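Local coordinates for serine-rich Repeat Adhesion Glycoprotein (Srr1) (Streptococcus agalactiae, PDB 4MBO) that binds fibrinogen and probably serves as a surface adhesin in attachment of the bacterium to its host, at residues A[18-29]-A[41-50]. Sequence-based numbering, arbitrary orientation. Where two conformers were deposited one is given.
Sequences QKVNIALKDNTL and ENLVLNFAFS
Lys25 and Asn46 meet through their side chains across this antiparallel strand pair: in one of its two conformers Lys25 NZ lies 2.8 Å from Asn46 OD1, a hydrogen bond. Extended beyond CG, the lysine chain runs obliquely over the asparagine and brings its ammonium above the plane of the amide carbonyl, not onto a lone pair. Asn46 CG lies between its own backbone N and carbonyl carbon (chi1 75°), which also sets OD1 3.4 Å from Ala23 CB. The firm link is the backbone beneath them, where Asn21, Ala23 and Lys25 pair reciprocally with Ala48, Asn46 and Val44; Ala23 N reaches Asn46 O at 2.9 Å. A beta bulge at Lys19 and Val20 shifts the register by one residue; on its far side Gln18 and Ser50 pair through two more bonds. Past Lys25 the chain leaves the strand in a type I turn, Asp26 to Leu29, and a water takes over, linking Thr28 OG1 to Asn42 N.

On the opposite face, Leu45 CD1 lies between the neighbouring side chains of Ile22 and Leu24, 3.9 Å from Ile22 CG1 and equally far from Leu24 CD2. Val20 lies side by side with Phe49, CG2 against CB, while the rings of Phe47 and Phe49 lead away from strand 20-25, Phe49 meeting Phe60 edge-to-face. Strand 139-145 covers Val20, Ile22, Leu45 and Phe47. At the turn, Leu29 CD2 packs 3.5 Å from Glu41 OE1, whose carboxylate is held by Ser30 and the backbone of Lys36. Strand 20-25 is outermost within the chain in its four-stranded sheet. Paired backbone amides and carbonyls hold it to strand 43-51, leaving one mixed, largely polar face and an apolar one turned to the facing sheet of an Ig-like sandwich.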
loop_
_atom_site.group_PDB
_atom_site.type_symbol
_atom_site.label_atom_id
_atom_site.label_comp_id
_atom_site.label_asym_id
_atom_site.label_seq_id
_atom_site.Cartn_x
_atom_site.Cartn_y
_atom_site.Cartn_z
ATOM N N GLN A 18 24.595 12.246 20.222
ATOM C CA GLN A 18 24.546 12.015 21.655
ATOM C C GLN A 18 23.114 11.948 22.166
ATOM O O GLN A 18 22.195 12.447 21.515
ATOM C CB GLN A 18 25.255 13.172 22.380
ATOM C CG GLN A 18 26.703 13.405 21.962
ATOM C CD GLN A 18 27.621 12.285 22.390
ATOM O OE1 GLN A 18 27.562 11.823 23.536
ATOM N NE2 GLN A 18 28.490 11.850 21.490
ATOM N N LYS A 19 22.923 11.327 23.333
ATOM C CA LYS A 19 21.598 11.235 23.950
ATOM C C LYS A 19 20.597 10.634 22.969
ATOM O O LYS A 19 19.427 10.993 22.954
ATOM C CB LYS A 19 21.121 12.636 24.419
ATOM C CG LYS A 19 22.177 13.350 25.239
ATOM C CD LYS A 19 21.745 14.730 25.737
ATOM C CE LYS A 19 20.774 14.603 26.881
ATOM N NZ LYS A 19 20.725 15.856 27.672
ATOM N N VAL A 20 21.061 9.664 22.187
ATOM C CA VAL A 20 20.184 9.062 21.212
ATOM C C VAL A 20 19.093 8.175 21.834
ATOM O O VAL A 20 19.353 7.345 22.733
ATOM C CB VAL A 20 20.994 8.184 20.224
ATOM C CG1 VAL A 20 20.070 7.495 19.252
ATOM C CG2 VAL A 20 22.053 9.005 19.494
ATOM N N ASN A 21 17.862 8.404 21.374
ATOM C CA ASN A 21 16.674 7.666 21.769
ATOM C C ASN A 21 15.974 7.244 20.464
ATOM O O ASN A 21 16.040 7.990 19.479
ATOM C CB ASN A 21 15.731 8.565 22.588
ATOM C CG ASN A 21 16.292 8.921 23.962
ATOM O OD1 ASN A 21 16.350 8.082 24.846
ATOM N ND2 ASN A 21 16.635 10.181 24.160
ATOM N N ILE A 22 15.354 6.060 20.445
ATOM C CA ILE A 22 14.564 5.639 19.293
ATOM C C ILE A 22 13.526 4.653 19.804
ATOM O O ILE A 22 13.805 3.850 20.700
ATOM C CB ILE A 22 15.456 5.043 18.162
ATOM C CG1 ILE A 22 14.596 4.790 16.918
ATOM C CG2 ILE A 22 16.174 3.765 18.611
ATOM C CD1 ILE A 22 15.412 4.559 15.670
ATOM N N ALA A 23 12.326 4.707 19.235
ATOM C CA ALA A 23 11.248 3.848 19.647
ATOM C C ALA A 23 10.247 3.630 18.541
ATOM O O ALA A 23 10.095 4.472 17.629
ATOM C CB ALA A 23 10.532 4.426 20.846
ATOM N N LEU A 24 9.641 2.430 18.588
ATOM C CA LEU A 24 8.527 2.046 17.709
ATOM C C LEU A 24 7.320 1.826 18.616
ATOM O O LEU A 24 7.385 1.091 19.615
ATOM C CB LEU A 24 8.852 0.790 16.884
ATOM C CG LEU A 24 9.838 1.014 15.758
ATOM C CD1 LEU A 24 10.390 -0.316 15.284
ATOM C CD2 LEU A 24 9.230 1.792 14.598
ATOM N N LYS A 25 6.210 2.482 18.277
ATOM C CA LYS A 25 5.005 2.416 19.092
ATOM C C LYS A 25 3.750 2.088 18.282
ATOM O O LYS A 25 3.656 2.424 17.092
ATOM C CB LYS A 25 4.849 3.740 19.847
ATOM C CG LYS A 25 5.969 3.979 20.867
ATOM C CD LYS A 25 6.061 5.419 21.367
ATOM C CE LYS A 25 7.385 5.610 22.107
ATOM N NZ LYS A 25 7.881 7.016 22.176
ATOM N N ASP A 26 2.795 1.442 18.951
ATOM C CA ASP A 26 1.550 0.993 18.315
ATOM C C ASP A 26 0.288 1.433 19.074
ATOM O O ASP A 26 -0.744 0.803 18.972
ATOM C CB ASP A 26 1.566 -0.535 18.143
ATOM C CG ASP A 26 1.414 -1.334 19.441
ATOM O OD1 ASP A 26 1.367 -0.770 20.560
ATOM O OD2 ASP A 26 1.353 -2.598 19.335
ATOM N N ASN A 27 0.412 2.517 19.812
ATOM C CA ASN A 27 -0.696 3.021 20.609
ATOM C C ASN A 27 -1.927 3.368 19.770
ATOM O O ASN A 27 -3.067 3.198 20.235
ATOM C CB ASN A 27 -0.225 4.252 21.387
ATOM C CG ASN A 27 0.943 3.944 22.306
ATOM O OD1 ASN A 27 1.243 2.779 22.579
ATOM N ND2 ASN A 27 1.607 4.982 22.786
ATOM N N THR A 28 -1.703 3.793 18.527
ATOM C CA THR A 28 -2.795 4.268 17.664
ATOM C C THR A 28 -3.576 3.092 17.021
ATOM O O THR A 28 -4.649 3.297 16.463
ATOM C CB THR A 28 -2.333 5.300 16.609
ATOM O OG1 THR A 28 -1.514 4.696 15.601
ATOM C CG2 THR A 28 -1.580 6.431 17.278
ATOM N N LEU A 29 -3.062 1.866 17.130
ATOM C CA LEU A 29 -3.759 0.711 16.561
ATOM C C LEU A 29 -5.050 0.439 17.341
ATOM O O LEU A 29 -5.091 0.594 18.566
ATOM C CB LEU A 29 -2.888 -0.551 16.636
ATOM C CG LEU A 29 -1.559 -0.578 15.878
ATOM C CD1 LEU A 29 -0.900 -1.948 16.055
ATOM C CD2 LEU A 29 -1.767 -0.263 14.407
ATOM N N GLU A 41 -4.299 1.618 9.191
ATOM C CA GLU A 41 -3.446 1.612 10.389
ATOM C C GLU A 41 -1.945 1.622 10.048
ATOM O O GLU A 41 -1.526 1.220 8.956
ATOM C CB GLU A 41 -3.766 0.407 11.272
ATOM C CG GLU A 41 -5.141 0.523 11.905
ATOM C CD GLU A 41 -5.437 -0.507 12.970
ATOM O OE1 GLU A 41 -4.750 -1.559 13.029
ATOM O OE2 GLU A 41 -6.385 -0.241 13.756
ATOM N N ASN A 42 -1.128 2.067 11.010
ATOM C CA ASN A 42 0.299 2.135 10.845
ATOM C C ASN A 42 0.924 2.172 12.220
ATOM O O ASN A 42 0.205 2.247 13.241
ATOM C CB ASN A 42 0.715 3.356 9.988
ATOM C CG ASN A 42 0.230 4.673 10.552
ATOM O OD1 ASN A 42 -0.783 5.212 10.092
ATOM N ND2 ASN A 42 0.896 5.180 11.580
ATOM N N LEU A 43 2.237 2.054 12.237
ATOM C CA LEU A 43 3.039 2.176 13.456
ATOM C C LEU A 43 3.600 3.578 13.503
ATOM O O LEU A 43 3.447 4.356 12.556
ATOM C CB LEU A 43 4.168 1.162 13.449
ATOM C CG LEU A 43 3.709 -0.300 13.422
ATOM C CD1 LEU A 43 4.891 -1.241 13.203
ATOM C CD2 LEU A 43 2.921 -0.668 14.674
ATOM N N VAL A 44 4.232 3.932 14.623
ATOM C CA VAL A 44 4.823 5.244 14.761
ATOM C C VAL A 44 6.290 5.094 15.191
ATOM O O VAL A 44 6.613 4.350 16.123
ATOM C CB VAL A 44 4.051 6.111 15.796
ATOM C CG1 VAL A 44 4.765 7.447 15.955
ATOM C CG2 VAL A 44 2.615 6.369 15.298
ATOM N N LEU A 45 7.154 5.780 14.476
ATOM C CA LEU A 45 8.574 5.846 14.787
ATOM C C LEU A 45 8.916 7.194 15.396
ATOM O O LEU A 45 8.531 8.244 14.871
ATOM C CB LEU A 45 9.376 5.695 13.500
ATOM C CG LEU A 45 10.896 5.943 13.587
ATOM C CD1 LEU A 45 11.549 4.919 14.506
ATOM C CD2 LEU A 45 11.516 5.899 12.199
ATOM N N ASN A 46 9.665 7.168 16.491
ATOM C CA ASN A 46 10.184 8.420 16.980
ATOM C C ASN A 46 11.643 8.275 17.383
ATOM O O ASN A 46 12.097 7.193 17.789
ATOM C CB ASN A 46 9.377 8.982 18.120
ATOM C CG ASN A 46 9.603 8.264 19.395
ATOM O OD1 ASN A 46 9.020 7.228 19.635
ATOM N ND2 ASN A 46 10.435 8.850 20.271
ATOM N N PHE A 47 12.391 9.358 17.223
ATOM C CA PHE A 47 13.787 9.378 17.628
ATOM C C PHE A 47 14.185 10.789 17.998
ATOM O O PHE A 47 13.529 11.760 17.618
ATOM C CB PHE A 47 14.713 8.783 16.537
ATOM C CG PHE A 47 14.660 9.476 15.213
ATOM C CD1 PHE A 47 15.491 10.554 14.947
ATOM C CD2 PHE A 47 13.804 9.016 14.222
ATOM C CE1 PHE A 47 15.439 11.191 13.708
ATOM C CE2 PHE A 47 13.761 9.645 12.991
ATOM C CZ PHE A 47 14.567 10.724 12.749
ATOM N N ALA A 48 15.284 10.899 18.743
ATOM C CA ALA A 48 15.781 12.191 19.152
ATOM C C ALA A 48 17.245 12.041 19.522
ATOM O O ALA A 48 17.706 10.938 19.863
ATOM C CB ALA A 48 14.994 12.698 20.347
ATOM N N PHE A 49 17.965 13.148 19.468
ATOM C CA PHE A 49 19.375 13.196 19.852
ATOM C C PHE A 49 19.845 14.653 19.917
ATOM O O PHE A 49 19.102 15.575 19.551
ATOM C CB PHE A 49 20.262 12.425 18.835
ATOM C CG PHE A 49 20.191 12.955 17.435
ATOM C CD1 PHE A 49 21.017 13.990 17.004
ATOM C CD2 PHE A 49 19.285 12.407 16.527
ATOM C CE1 PHE A 49 20.944 14.484 15.713
ATOM C CE2 PHE A 49 19.197 12.917 15.242
ATOM C CZ PHE A 49 20.028 13.940 14.831
ATOM N N SER A 50 21.060 14.833 20.418
ATOM C CA SER A 50 21.758 16.086 20.389
ATOM C C SER A 50 23.060 15.903 19.621
ATOM O O SER A 50 23.616 14.800 19.568
ATOM C CB SER A 50 22.114 16.555 21.800
ATOM O OG SER A 50 20.948 16.894 22.500
HETATM O O HOH W 1 -2.782 3.467 13.178
HETATM O O HOH W 2 0.346 3.088 15.986
#